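Local atomic coordinates of hypothetical conserved protein, GK0453 (Geobacillus kaustophilus, PDB entry 2YXY), a protein that is of unknown function but, as a DUF1811-family member, joins a hairpin of two helices to a small antiparallel beta domain probably related to SH3 folds. Residues Glu18-Ile23 and Ala54-Pro59; Lys48-Lys53 and Pro103-Arg108; Gly65-Ile70 and Tyr77-Tyr82; Phe87-Arg92 and Glu99-Ile104. All coordinates share one frame; numbering follows the deposited sequence.

In the fold
Contacts 1 and 2 involve the helices at the surface, although contact 2 centres about 2 Å from the chain's centre; contacts 3 and 4, partly buried, build the antiparallel sheet. Contact 1 sets helix 16-36 against the chain leaving helix 39-54 through apolar side chains; contact 2 binds helix 39-54 to the turn after strand 100-103 with one short serine bond. In contacts 3 and 4 paired backbones carry the polar bonds, and rings and charges sit on the sheet faces. The two hairpins adjoin through strands 76-84 and 87-92, their centres about 8 Å apart. Contacts 2 and 4 share Pro103 and Ile104, and Ile104 also packs against the 54-59 loop, tying helices to sheet.

Contact 1: residues Glu18-Ile23 and Ala54-Pro59; sequences ELQQEI and AYMLNP
Met56 lays its thioether against three side chains of helix 16-36, those of Leu19, Gln20 and Ile23. Its CG rests 3.9 Å from Leu19 CD1, and its sulfur lies by the aliphatic part of Gln20, with SD 3.9 Å from Gln20 CG. The methyl end goes further: Met56 CE is 3.6 Å from Gln20 OE1 and 3.9 Å from Ile23 CD1, the latter a tip-to-tip meeting. A bend at chi3 (-57°) turns CE toward these two atoms, while the Gln20 chain, bent at chi2 (-79°), crosses the methionine at about a right angle. The same Leu19 CD1 also touches Tyr55 CB, 3.7 Å away. Leu19 and Ile23 stand one helical turn apart, joined by the backbone bond from Ile23 N to Leu19 O (2.9 Å), and both also pack on Ala52 of helix 39-54. The arrangement is that of a helical hairpin, consistent with the coiled coil predicted for the first helix, with Met56 adding to the apolar seam just past the end of the second. What presents Met56 is a type I beta turn from Ala54 to Leu57, closed by Leu57 N to Ala54 O at 3.2 Å. Farther out, the Tyr55 side chain touches Tyr11, Ser12 and Val86, and Leu19 packs on Met14.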
loop_
_atom_site.group_PDB
_atom_site.type_symbol
_atom_site.label_atom_id
_atom_site.label_comp_id
_atom_site.label_asym_id
_atom_site.label_seq_id
_atom_site.Cartn_x
_atom_site.Cartn_y
_atom_site.Cartn_z
ATOM N N GLU A 18 -9.152 12.864 -7.390
ATOM C CA GLU A 18 -8.901 11.901 -8.452
ATOM C C GLU A 18 -8.439 10.564 -7.884
ATOM O O GLU A 18 -8.828 9.511 -8.375
ATOM C CB GLU A 18 -7.875 12.474 -9.442
ATOM C CG GLU A 18 -8.481 13.612 -10.298
ATOM C CD GLU A 18 -7.429 14.380 -11.082
ATOM O OE1 GLU A 18 -7.814 15.014 -12.082
ATOM O OE2 GLU A 18 -6.229 14.382 -10.693
ATOM N N LEU A 19 -7.615 10.607 -6.845
ATOM C CA LEU A 19 -7.160 9.380 -6.225
ATOM C C LEU A 19 -8.361 8.649 -5.635
ATOM O O LEU A 19 -8.483 7.444 -5.822
ATOM C CB LEU A 19 -6.121 9.669 -5.137
ATOM C CG LEU A 19 -4.766 10.057 -5.749
ATOM C CD1 LEU A 19 -3.873 10.750 -4.685
ATOM C CD2 LEU A 19 -4.083 8.781 -6.314
ATOM N N GLN A 20 -9.260 9.381 -4.967
ATOM C CA GLN A 20 -10.447 8.758 -4.350
ATOM C C GLN A 20 -11.363 8.090 -5.371
ATOM O O GLN A 20 -11.913 7.007 -5.110
ATOM C CB GLN A 20 -11.264 9.784 -3.556
ATOM C CG GLN A 20 -10.604 10.235 -2.262
ATOM C CD GLN A 20 -10.768 9.229 -1.132
ATOM O OE1 GLN A 20 -10.496 8.030 -1.291
ATOM N NE2 GLN A 20 -11.205 9.715 0.025
ATOM N N GLN A 21 -11.551 8.761 -6.511
ATOM C CA GLN A 21 -12.369 8.234 -7.597
ATOM C C GLN A 21 -11.689 6.983 -8.183
ATOM O O GLN A 21 -12.356 6.011 -8.523
ATOM C CB GLN A 21 -12.563 9.308 -8.691
ATOM C CG GLN A 21 -13.274 10.545 -8.124
ATOM C CD GLN A 21 -13.389 11.711 -9.085
ATOM O OE1 GLN A 21 -12.396 12.167 -9.662
ATOM N NE2 GLN A 21 -14.605 12.224 -9.239
ATOM N N GLU A 22 -10.367 7.025 -8.338
ATOM C CA GLU A 22 -9.669 5.862 -8.853
ATOM C C GLU A 22 -9.888 4.702 -7.842
ATOM O O GLU A 22 -10.233 3.588 -8.215
ATOM C CB GLU A 22 -8.184 6.170 -9.005
ATOM C CG GLU A 22 -7.324 4.941 -9.306
ATOM C CD GLU A 22 -7.406 4.501 -10.760
ATOM O OE1 GLU A 22 -6.630 3.589 -11.154
ATOM O OE2 GLU A 22 -8.245 5.066 -11.499
ATOM N N ILE A 23 -9.740 4.990 -6.557
ATOM C CA ILE A 23 -9.912 3.946 -5.555
ATOM C C ILE A 23 -11.317 3.349 -5.577
ATOM O O ILE A 23 -11.474 2.130 -5.426
ATOM C CB ILE A 23 -9.573 4.477 -4.151
ATOM C CG1 ILE A 23 -8.053 4.666 -4.054
ATOM C CG2 ILE A 23 -10.101 3.514 -3.065
ATOM C CD1 ILE A 23 -7.604 5.626 -2.951
ATOM N N ALA A 54 -1.505 5.320 -0.730
ATOM C CA ALA A 54 -0.221 5.830 -0.296
ATOM C C ALA A 54 -0.009 7.296 -0.663
ATOM O O ALA A 54 0.650 8.035 0.073
ATOM C CB ALA A 54 0.897 4.994 -0.894
ATOM N N TYR A 55 -0.539 7.694 -1.815
ATOM C CA TYR A 55 -0.415 9.064 -2.267
ATOM C C TYR A 55 -1.342 10.030 -1.527
ATOM O O TYR A 55 -1.349 11.213 -1.835
ATOM C CB TYR A 55 -0.661 9.149 -3.779
ATOM C CG TYR A 55 0.560 8.736 -4.550
ATOM C CD1 TYR A 55 0.662 7.456 -5.118
ATOM C CD2 TYR A 55 1.653 9.595 -4.648
ATOM C CE1 TYR A 55 1.836 7.045 -5.764
ATOM C CE2 TYR A 55 2.829 9.192 -5.288
ATOM C CZ TYR A 55 2.906 7.913 -5.839
ATOM O OH TYR A 55 4.066 7.513 -6.439
ATOM N N MET A 56 -2.142 9.526 -0.583
ATOM C CA MET A 56 -3.017 10.387 0.226
ATOM C C MET A 56 -2.471 10.412 1.661
ATOM O O MET A 56 -3.097 10.964 2.558
ATOM C CB MET A 56 -4.467 9.881 0.256
ATOM C CG MET A 56 -5.140 9.821 -1.115
ATOM S SD MET A 56 -6.932 9.666 -1.072
ATOM C CE MET A 56 -7.146 8.218 -0.128
ATOM N N LEU A 57 -1.305 9.806 1.869
ATOM C CA LEU A 57 -0.690 9.793 3.196
ATOM C C LEU A 57 0.575 10.645 3.233
ATOM O O LEU A 57 1.080 11.086 2.197
ATOM C CB LEU A 57 -0.349 8.365 3.634
ATOM C CG LEU A 57 -1.541 7.413 3.792
ATOM C CD1 LEU A 57 -1.020 6.054 4.240
ATOM C CD2 LEU A 57 -2.544 7.961 4.817
ATOM N N ASN A 58 1.102 10.848 4.437
ATOM C CA ASN A 58 2.290 11.675 4.615
ATOM C C ASN A 58 3.485 10.804 4.971
ATOM O O ASN A 58 3.532 10.183 6.039
ATOM C CB ASN A 58 2.015 12.717 5.710
ATOM C CG ASN A 58 2.991 13.880 5.685
ATOM O OD1 ASN A 58 2.818 14.855 6.424
ATOM N ND2 ASN A 58 4.018 13.793 4.841
ATOM N N PRO A 59 4.468 10.737 4.065
ATOM C CA PRO A 59 5.682 9.947 4.236
ATOM C C PRO A 59 6.429 10.340 5.515
ATOM O O PRO A 59 7.137 9.524 6.105
ATOM C CB PRO A 59 6.474 10.267 2.980
ATOM C CG PRO A 59 5.406 10.561 1.966
ATOM C CD PRO A 59 4.460 11.409 2.757
#

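Contact 2: residues Lys48-Lys53 and Pro103-Arg108; sequences KIAMAK and PISLLR
Pro103 meets Met51 through its ring, CG lying 3.7 Å from Met51 SD, with the two side chains crossing at about a right angle. From Pro103 the chain enters a 3-10 turn, fixed by Leu106 N to Pro103 O at 2.9 Å, which brings Ser105 up to the helix. Ser105 OG donates to the carbonyl oxygen Ala50 O at 2.6 Å, approaching at a C=O...OG angle of 121° and from 37° above the carbonyl plane. With chi1 at 53°, OG sits between the backbone N and the carbonyl carbon, while Ser105 CB rests on Lys53 CB at 3.8 Å. An alanine at Ser105 would keep the CB contact with Lys53 but would probably leave the Ala50 carbonyl without its hydroxyl donor and the turn less firmly tied to the helix. Leu106 follows, its CD2 touching Ala50 CB at 4.1 Å. A 3-10 turn after the fourth strand is consistent with an SH3-like fold. Around this joint, Ile49 and Ala52 pack on helix 16-36, Ile104 and Leu106 bond through their backbones to Val86 and Glu71, and Leu107 reaches Ala88 of strand 87-92.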
loop_
_atom_site.group_PDB
_atom_site.type_symbol
_atom_site.label_atom_id
_atom_site.label_comp_id
_atom_site.label_asym_id
_atom_site.label_seq_id
_atom_site.Cartn_x
_atom_site.Cartn_y
_atom_site.Cartn_z
ATOM N N LYS A 48 -3.029 -1.909 -6.568
ATOM C CA LYS A 48 -3.270 -0.582 -7.127
ATOM C C LYS A 48 -3.949 0.315 -6.112
ATOM O O LYS A 48 -3.653 1.511 -6.027
ATOM C CB LYS A 48 -4.139 -0.672 -8.395
ATOM C CG LYS A 48 -3.380 -1.301 -9.565
ATOM C CD LYS A 48 -4.214 -1.308 -10.850
ATOM C CE LYS A 48 -3.407 -1.878 -12.009
ATOM N NZ LYS A 48 -4.070 -1.584 -13.316
ATOM N N ILE A 49 -4.874 -0.266 -5.346
ATOM C CA ILE A 49 -5.592 0.477 -4.309
ATOM C C ILE A 49 -4.599 0.936 -3.247
ATOM O O ILE A 49 -4.619 2.081 -2.834
ATOM C CB ILE A 49 -6.711 -0.421 -3.658
ATOM C CG1 ILE A 49 -7.893 -0.545 -4.639
ATOM C CG2 ILE A 49 -7.191 0.177 -2.309
ATOM C CD1 ILE A 49 -9.007 -1.560 -4.179
ATOM N N ALA A 50 -3.738 0.024 -2.806
ATOM C CA ALA A 50 -2.738 0.366 -1.801
ATOM C C ALA A 50 -1.876 1.535 -2.311
ATOM O O ALA A 50 -1.549 2.468 -1.557
ATOM C CB ALA A 50 -1.844 -0.858 -1.513
ATOM N N MET A 51 -1.498 1.480 -3.584
ATOM C CA MET A 51 -0.668 2.544 -4.147
ATOM C C MET A 51 -1.411 3.857 -4.177
ATOM O O MET A 51 -0.858 4.879 -3.794
ATOM C CB MET A 51 -0.190 2.181 -5.557
ATOM C CG MET A 51 0.925 1.170 -5.571
ATOM S SD MET A 51 2.358 1.679 -4.576
ATOM C CE MET A 51 2.840 3.170 -5.361
ATOM N N ALA A 52 -2.659 3.844 -4.640
ATOM C CA ALA A 52 -3.402 5.085 -4.670
ATOM C C ALA A 52 -3.558 5.638 -3.238
ATOM O O ALA A 52 -3.464 6.847 -3.029
ATOM C CB ALA A 52 -4.766 4.879 -5.318
ATOM N N LYS A 53 -3.800 4.764 -2.262
ATOM C CA LYS A 53 -3.937 5.219 -0.878
ATOM C C LYS A 53 -2.653 5.873 -0.353
ATOM O O LYS A 53 -2.715 6.878 0.344
ATOM C CB LYS A 53 -4.326 4.052 0.037
ATOM C CG LYS A 53 -5.799 3.633 -0.089
ATOM C CD LYS A 53 -6.093 2.457 0.862
ATOM C CE LYS A 53 -7.564 2.110 0.881
ATOM N NZ LYS A 53 -7.743 0.758 1.529
ATOM N N PRO A 103 4.426 0.083 0.199
ATOM C CA PRO A 103 3.760 1.398 0.142
ATOM C C PRO A 103 3.458 1.783 1.586
ATOM O O PRO A 103 3.086 0.904 2.394
ATOM C CB PRO A 103 2.463 1.127 -0.650
ATOM C CG PRO A 103 2.730 -0.156 -1.407
ATOM C CD PRO A 103 3.597 -0.970 -0.428
ATOM N N ILE A 104 3.595 3.067 1.919
ATOM C CA ILE A 104 3.351 3.506 3.297
ATOM C C ILE A 104 1.914 3.249 3.760
ATOM O O ILE A 104 1.630 3.194 4.966
ATOM C CB ILE A 104 3.729 5.017 3.501
ATOM C CG1 ILE A 104 2.964 5.934 2.523
ATOM C CG2 ILE A 104 5.224 5.186 3.272
ATOM C CD1 ILE A 104 3.276 7.442 2.750
ATOM N N SER A 105 1.009 3.055 2.804
ATOM C CA SER A 105 -0.383 2.774 3.145
ATOM C C SER A 105 -0.530 1.386 3.807
ATOM O O SER A 105 -1.583 1.069 4.362
ATOM C CB SER A 105 -1.245 2.836 1.878
ATOM O OG SER A 105 -0.692 1.995 0.873
ATOM N N LEU A 106 0.510 0.553 3.736
ATOM C CA LEU A 106 0.442 -0.771 4.355
ATOM C C LEU A 106 1.085 -0.833 5.769
ATOM O O LEU A 106 1.256 -1.916 6.314
ATOM C CB LEU A 106 1.071 -1.830 3.418
ATOM C CG LEU A 106 0.351 -2.005 2.048
ATOM C CD1 LEU A 106 0.927 -3.186 1.294
ATOM C CD2 LEU A 106 -1.155 -2.240 2.255
ATOM N N LEU A 107 1.423 0.327 6.345
ATOM C CA LEU A 107 2.028 0.415 7.680
ATOM C C LEU A 107 1.048 1.103 8.631
ATOM O O LEU A 107 0.651 2.241 8.397
ATOM C CB LEU A 107 3.327 1.226 7.630
ATOM C CG LEU A 107 4.400 0.769 6.636
ATOM C CD1 LEU A 107 5.566 1.747 6.681
ATOM C CD2 LEU A 107 4.859 -0.653 6.955
ATOM N N ARG A 108 0.638 0.416 9.691
ATOM C CA ARG A 108 -0.316 1.010 10.608
ATOM C C ARG A 108 0.228 2.274 11.230
ATOM O O ARG A 108 1.224 2.243 11.958
ATOM C CB ARG A 108 -0.739 0.003 11.672
ATOM C CG ARG A 108 -1.555 -1.107 11.051
ATOM C CD ARG A 108 -2.301 -1.968 12.044
ATOM N NE ARG A 108 -2.944 -3.066 11.328
ATOM C CZ ARG A 108 -3.611 -4.060 11.901
ATOM N NH1 ARG A 108 -3.736 -4.106 13.222
ATOM N NH2 ARG A 108 -4.146 -5.014 11.147
#

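Contact 3: residues Gly65-Ile70 and Tyr77-Tyr82; sequences GEIYEI and YFKVRY
Phe78 O is gripped by two donors of the facing strand: Tyr68 N at 2.7 Å and, as a CA-H...O contact, Ile67 CA at 3.1 Å. Phe78 N returns a bond to Tyr68 O at 2.7 Å, completing a hydrogen-bonded antiparallel pair. Beyond it, Val80 N bonds to Glu66 O at 2.8 Å, and Gly65 N to Val80 O at 2.7 Å. Tyr77 lays one ring face over Glu69 CA, a CH-pi contact with the ring centroid 4.1 Å from that CA. An alanine at Tyr77 would leave CB against Ile67 CG2 but would probably leave Glu69 CA without the ring over it. On the face opposite Tyr77, shared by Tyr68 and Phe78, the Tyr68 ring edge meets Val80 CG2, with CE1 3.4 Å from it. Main-chain bonds thus set the register while side chains pack on both faces, so the pairing probably depends little on side-chain polarity; the polar ends bond outside it, Tyr68 OH with His63 N and Glu69 with Arg108 in a salt bridge.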
loop_
_atom_site.group_PDB
_atom_site.type_symbol
_atom_site.label_atom_id
_atom_site.label_comp_id
_atom_site.label_asym_id
_atom_site.label_seq_id
_atom_site.Cartn_x
_atom_site.Cartn_y
_atom_site.Cartn_z
ATOM N N GLY A 65 14.227 2.965 11.256
ATOM C CA GLY A 65 14.458 2.393 12.562
ATOM C C GLY A 65 13.176 2.003 13.262
ATOM O O GLY A 65 13.195 1.156 14.153
ATOM N N GLU A 66 12.066 2.622 12.873
ATOM C CA GLU A 66 10.781 2.291 13.476
ATOM C C GLU A 66 10.229 0.973 12.918
ATOM O O GLU A 66 10.580 0.546 11.810
ATOM C CB GLU A 66 9.783 3.416 13.236
ATOM C CG GLU A 66 9.435 4.223 14.470
ATOM C CD GLU A 66 10.649 4.847 15.131
ATOM O OE1 GLU A 66 11.453 4.103 15.737
ATOM O OE2 GLU A 66 10.798 6.087 15.044
ATOM N N ILE A 67 9.366 0.335 13.698
ATOM C CA ILE A 67 8.762 -0.939 13.334
ATOM C C ILE A 67 7.250 -0.734 13.338
ATOM O O ILE A 67 6.699 -0.133 14.277
ATOM C CB ILE A 67 9.124 -2.023 14.376
ATOM C CG1 ILE A 67 10.636 -2.018 14.615
ATOM C CG2 ILE A 67 8.666 -3.403 13.899
ATOM C CD1 ILE A 67 11.055 -2.724 15.885
ATOM N N TYR A 68 6.566 -1.217 12.302
ATOM C CA TYR A 68 5.116 -1.033 12.269
ATOM C C TYR A 68 4.306 -2.294 11.976
ATOM O O TYR A 68 4.791 -3.216 11.333
ATOM C CB TYR A 68 4.723 0.018 11.208
ATOM C CG TYR A 68 5.482 1.324 11.277
ATOM C CD1 TYR A 68 6.776 1.427 10.779
ATOM C CD2 TYR A 68 4.915 2.444 11.869
ATOM C CE1 TYR A 68 7.486 2.609 10.871
ATOM C CE2 TYR A 68 5.614 3.638 11.970
ATOM C CZ TYR A 68 6.903 3.716 11.472
ATOM O OH TYR A 68 7.610 4.895 11.594
ATOM N N GLU A 69 3.063 -2.311 12.449
ATOM C CA GLU A 69 2.163 -3.409 12.138
ATOM C C GLU A 69 1.877 -3.258 10.644
ATOM O O GLU A 69 1.779 -2.134 10.129
ATOM C CB GLU A 69 0.820 -3.261 12.840
ATOM C CG GLU A 69 0.800 -3.545 14.303
ATOM C CD GLU A 69 -0.569 -4.014 14.743
ATOM O OE1 GLU A 69 -0.976 -5.119 14.309
ATOM O OE2 GLU A 69 -1.232 -3.277 15.504
ATOM N N ILE A 70 1.721 -4.381 9.959
ATOM C CA ILE A 70 1.431 -4.364 8.534
ATOM C C ILE A 70 -0.070 -4.453 8.308
ATOM O O ILE A 70 -0.696 -5.453 8.658
ATOM C CB ILE A 70 2.122 -5.532 7.834
ATOM C CG1 ILE A 70 3.639 -5.402 8.038
ATOM C CG2 ILE A 70 1.713 -5.574 6.340
ATOM C CD1 ILE A 70 4.459 -6.599 7.534
ATOM N N TYR A 77 4.883 -7.487 11.547
ATOM C CA TYR A 77 5.509 -6.171 11.654
ATOM C C TYR A 77 6.579 -5.936 10.623
ATOM O O TYR A 77 7.207 -6.876 10.127
ATOM C CB TYR A 77 6.090 -5.955 13.071
ATOM C CG TYR A 77 5.026 -5.774 14.135
ATOM C CD1 TYR A 77 4.305 -6.870 14.630
ATOM C CD2 TYR A 77 4.674 -4.500 14.580
ATOM C CE1 TYR A 77 3.261 -6.697 15.529
ATOM C CE2 TYR A 77 3.635 -4.318 15.474
ATOM C CZ TYR A 77 2.926 -5.415 15.946
ATOM O OH TYR A 77 1.869 -5.213 16.823
ATOM N N PHE A 78 6.800 -4.661 10.325
ATOM C CA PHE A 78 7.786 -4.272 9.326
ATOM C C PHE A 78 8.764 -3.286 9.947
ATOM O O PHE A 78 8.370 -2.320 10.595
ATOM C CB PHE A 78 7.054 -3.623 8.133
ATOM C CG PHE A 78 7.918 -3.377 6.932
ATOM C CD1 PHE A 78 8.328 -2.087 6.612
ATOM C CD2 PHE A 78 8.278 -4.427 6.087
ATOM C CE1 PHE A 78 9.060 -1.835 5.466
ATOM C CE2 PHE A 78 9.022 -4.192 4.924
ATOM C CZ PHE A 78 9.417 -2.886 4.614
ATOM N N LYS A 79 10.045 -3.524 9.730
ATOM C CA LYS A 79 11.068 -2.658 10.277
ATOM C C LYS A 79 11.555 -1.761 9.152
ATOM O O LYS A 79 12.114 -2.239 8.176
ATOM C CB LYS A 79 12.217 -3.502 10.808
ATOM C CG LYS A 79 12.923 -2.883 11.984
ATOM C CD LYS A 79 13.567 -1.577 11.635
ATOM C CE LYS A 79 14.409 -1.114 12.814
ATOM N NZ LYS A 79 15.307 -2.209 13.284
ATOM N N VAL A 80 11.353 -0.459 9.295
ATOM C CA VAL A 80 11.751 0.468 8.251
ATOM C C VAL A 80 13.238 0.827 8.237
ATOM O O VAL A 80 13.789 1.302 9.226
ATOM C CB VAL A 80 10.961 1.773 8.355
ATOM C CG1 VAL A 80 11.416 2.732 7.260
ATOM C CG2 VAL A 80 9.458 1.483 8.282
ATOM N N ARG A 81 13.877 0.597 7.102
ATOM C CA ARG A 81 15.272 0.933 6.943
ATOM C C ARG A 81 15.267 2.373 6.450
ATOM O O ARG A 81 15.922 3.237 7.027
ATOM C CB ARG A 81 15.932 0.001 5.920
ATOM C CG ARG A 81 17.354 0.404 5.534
ATOM C CD ARG A 81 17.873 -0.437 4.364
ATOM N NE ARG A 81 18.967 0.243 3.674
ATOM C CZ ARG A 81 19.458 -0.117 2.492
ATOM N NH1 ARG A 81 18.966 -1.164 1.844
ATOM N NH2 ARG A 81 20.439 0.586 1.944
ATOM N N TYR A 82 14.518 2.641 5.383
ATOM C CA TYR A 82 14.453 4.009 4.881
ATOM C C TYR A 82 13.257 4.269 3.979
ATOM O O TYR A 82 12.712 3.350 3.367
ATOM C CB TYR A 82 15.744 4.362 4.148
ATOM C CG TYR A 82 15.863 3.750 2.784
ATOM C CD1 TYR A 82 15.463 4.456 1.651
ATOM C CD2 TYR A 82 16.374 2.466 2.620
ATOM C CE1 TYR A 82 15.569 3.898 0.379
ATOM C CE2 TYR A 82 16.483 1.896 1.357
ATOM C CZ TYR A 82 16.078 2.620 0.241
ATOM O OH TYR A 82 16.183 2.068 -1.014
#

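Contact 4: residues Phe87-Arg92 and Glu99-Ile104; sequences FAWGWR and EEALPI
Arg92 and Glu100 form a loose salt bridge across the strand pair, its nearest atoms being Arg92 NE and Glu100 OE2 at 3.3 Å. The bonds from NE to both carboxylate oxygens and from NH1 to OE1 are all weak, yet guanidinium and carboxylate are nearly coplanar, 26° apart. The Glu100 chain is extended, CG anti to its backbone N; a water donates to OE2 at 3.2 Å and accepts from Arg92 N at 3.1 Å. Along the backbone the main-chain groups of two facing pairs are satisfied by each other. Ala88 N binds Leu102 O at 2.8 Å and Leu102 N binds Ala88 O at the same distance; Gly90 N reaches Glu100 O at 3.0 Å. The fourth, Glu100 N to Gly90 O, is more bent, with 135° at the hydrogen. Glu99 finds its charge partner elsewhere, since OE1 pairs with Arg81 NH1 of strand 76-84. Between the Ala88-Leu102 and Gly90-Glu100 pairs, Ala101 CB sits over the face of the Trp89 six-membered ring, 3.5 Å from its centroid and only 2° off the normal; Tyr82 also stacks with that indole. Phe87 CD1 adds an apolar touch to the same methyl. On the Phe87 side Ile104 packs on Leu57 and Phe62. This is an antiparallel beta hairpin, the last of a four-stranded meander consistent with an SH3-like fold.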
loop_
_atom_site.group_PDB
_atom_site.type_symbol
_atom_site.label_atom_id
_atom_site.label_comp_id
_atom_site.label_asym_id
_atom_site.label_seq_id
_atom_site.Cartn_x
_atom_site.Cartn_y
_atom_site.Cartn_z
ATOM N N PHE A 87 7.166 4.986 -0.548
ATOM C CA PHE A 87 7.669 3.668 -0.185
ATOM C C PHE A 87 8.556 3.614 1.069
ATOM O O PHE A 87 9.340 4.525 1.371
ATOM C CB PHE A 87 8.470 3.070 -1.346
ATOM C CG PHE A 87 7.634 2.680 -2.528
ATOM C CD1 PHE A 87 6.924 1.477 -2.533
ATOM C CD2 PHE A 87 7.546 3.517 -3.629
ATOM C CE1 PHE A 87 6.128 1.119 -3.631
ATOM C CE2 PHE A 87 6.755 3.173 -4.731
ATOM C CZ PHE A 87 6.046 1.976 -4.736
ATOM N N ALA A 88 8.415 2.519 1.794
ATOM C CA ALA A 88 9.213 2.290 2.979
ATOM C C ALA A 88 10.007 1.059 2.615
ATOM O O ALA A 88 9.429 0.037 2.267
ATOM C CB ALA A 88 8.316 2.004 4.177
ATOM N N TRP A 89 11.329 1.167 2.628
ATOM C CA TRP A 89 12.170 0.013 2.342
ATOM C C TRP A 89 12.562 -0.541 3.706
ATOM O O TRP A 89 12.968 0.208 4.596
ATOM C CB TRP A 89 13.418 0.434 1.590
ATOM C CG TRP A 89 13.121 1.018 0.269
ATOM C CD1 TRP A 89 12.661 2.280 0.004
ATOM C CD2 TRP A 89 13.252 0.364 -0.984
ATOM N NE1 TRP A 89 12.502 2.445 -1.348
ATOM C CE2 TRP A 89 12.861 1.281 -1.979
ATOM C CE3 TRP A 89 13.665 -0.916 -1.367
ATOM C CZ2 TRP A 89 12.872 0.964 -3.332
ATOM C CZ3 TRP A 89 13.675 -1.236 -2.712
ATOM C CH2 TRP A 89 13.280 -0.298 -3.681
ATOM N N GLY A 90 12.438 -1.848 3.862
ATOM C CA GLY A 90 12.753 -2.478 5.131
ATOM C C GLY A 90 12.508 -3.966 5.021
ATOM O O GLY A 90 12.649 -4.539 3.941
ATOM N N TRP A 91 12.123 -4.600 6.119
ATOM C CA TRP A 91 11.885 -6.038 6.089
ATOM C C TRP A 91 10.884 -6.496 7.136
ATOM O O TRP A 91 10.751 -5.877 8.197
ATOM C CB TRP A 91 13.219 -6.772 6.271
ATOM C CG TRP A 91 14.127 -6.079 7.241
ATOM C CD1 TRP A 91 13.946 -5.962 8.588
ATOM C CD2 TRP A 91 15.302 -5.317 6.927
ATOM N NE1 TRP A 91 14.928 -5.168 9.135
ATOM C CE2 TRP A 91 15.777 -4.759 8.137
ATOM C CE3 TRP A 91 16.006 -5.050 5.738
ATOM C CZ2 TRP A 91 16.917 -3.942 8.197
ATOM C CZ3 TRP A 91 17.143 -4.236 5.798
ATOM C CH2 TRP A 91 17.586 -3.696 7.020
ATOM N N ARG A 92 10.167 -7.575 6.824
ATOM C CA ARG A 92 9.187 -8.132 7.748
ATOM C C ARG A 92 9.946 -8.925 8.799
ATOM O O ARG A 92 10.832 -9.699 8.464
ATOM C CB ARG A 92 8.224 -9.065 7.013
ATOM C CG ARG A 92 7.393 -8.380 5.937
ATOM C CD ARG A 92 6.805 -9.413 4.973
ATOM N NE ARG A 92 6.040 -8.809 3.880
ATOM C CZ ARG A 92 4.728 -8.578 3.911
ATOM N NH1 ARG A 92 4.122 -8.024 2.865
ATOM N NH2 ARG A 92 4.018 -8.913 4.979
ATOM N N GLU A 99 15.371 -7.433 1.989
ATOM C CA GLU A 99 14.796 -6.094 1.921
ATOM C C GLU A 99 13.599 -6.100 0.980
ATOM O O GLU A 99 13.517 -6.925 0.059
ATOM C CB GLU A 99 15.812 -5.058 1.446
ATOM C CG GLU A 99 15.455 -3.660 1.931
ATOM C CD GLU A 99 16.287 -2.570 1.302
ATOM O OE1 GLU A 99 16.263 -1.437 1.828
ATOM O OE2 GLU A 99 16.950 -2.833 0.280
ATOM N N GLU A 100 12.679 -5.168 1.206
ATOM C CA GLU A 100 11.468 -5.091 0.406
ATOM C C GLU A 100 10.882 -3.682 0.469
ATOM O O GLU A 100 10.964 -3.025 1.503
ATOM C CB GLU A 100 10.487 -6.124 0.964
ATOM C CG GLU A 100 9.052 -5.997 0.562
ATOM C CD GLU A 100 8.164 -6.896 1.397
ATOM O OE1 GLU A 100 6.946 -6.961 1.126
ATOM O OE2 GLU A 100 8.691 -7.539 2.335
ATOM N N ALA A 101 10.300 -3.223 -0.642
ATOM C CA ALA A 101 9.688 -1.893 -0.708
ATOM C C ALA A 101 8.182 -2.029 -0.490
ATOM O O ALA A 101 7.494 -2.728 -1.229
ATOM C CB ALA A 101 9.969 -1.242 -2.065
ATOM N N LEU A 102 7.671 -1.340 0.517
ATOM C CA LEU A 102 6.258 -1.423 0.844
ATOM C C LEU A 102 5.626 -0.044 0.805
ATOM O O LEU A 102 6.215 0.911 1.305
ATOM C CB LEU A 102 6.105 -2.018 2.245
ATOM C CG LEU A 102 5.049 -3.089 2.524
ATOM C CD1 LEU A 102 5.202 -4.252 1.541
ATOM C CD2 LEU A 102 5.207 -3.584 3.959
ATOM N N PRO A 103 4.426 0.083 0.199
ATOM C CA PRO A 103 3.760 1.398 0.142
ATOM C C PRO A 103 3.458 1.783 1.586
ATOM O O PRO A 103 3.086 0.904 2.394
ATOM C CB PRO A 103 2.463 1.127 -0.650
ATOM C CG PRO A 103 2.730 -0.156 -1.407
ATOM C CD PRO A 103 3.597 -0.970 -0.428
ATOM N N ILE A 104 3.595 3.067 1.919
ATOM C CA ILE A 104 3.351 3.506 3.297
ATOM C C ILE A 104 1.914 3.249 3.760
ATOM O O ILE A 104 1.630 3.194 4.966
ATOM C CB ILE A 104 3.729 5.017 3.501
ATOM C CG1 ILE A 104 2.964 5.934 2.523
ATOM C CG2 ILE A 104 5.224 5.186 3.272
ATOM C CD1 ILE A 104 3.276 7.442 2.750
HETATM O O HOH W 1 11.223 -8.523 4.024
#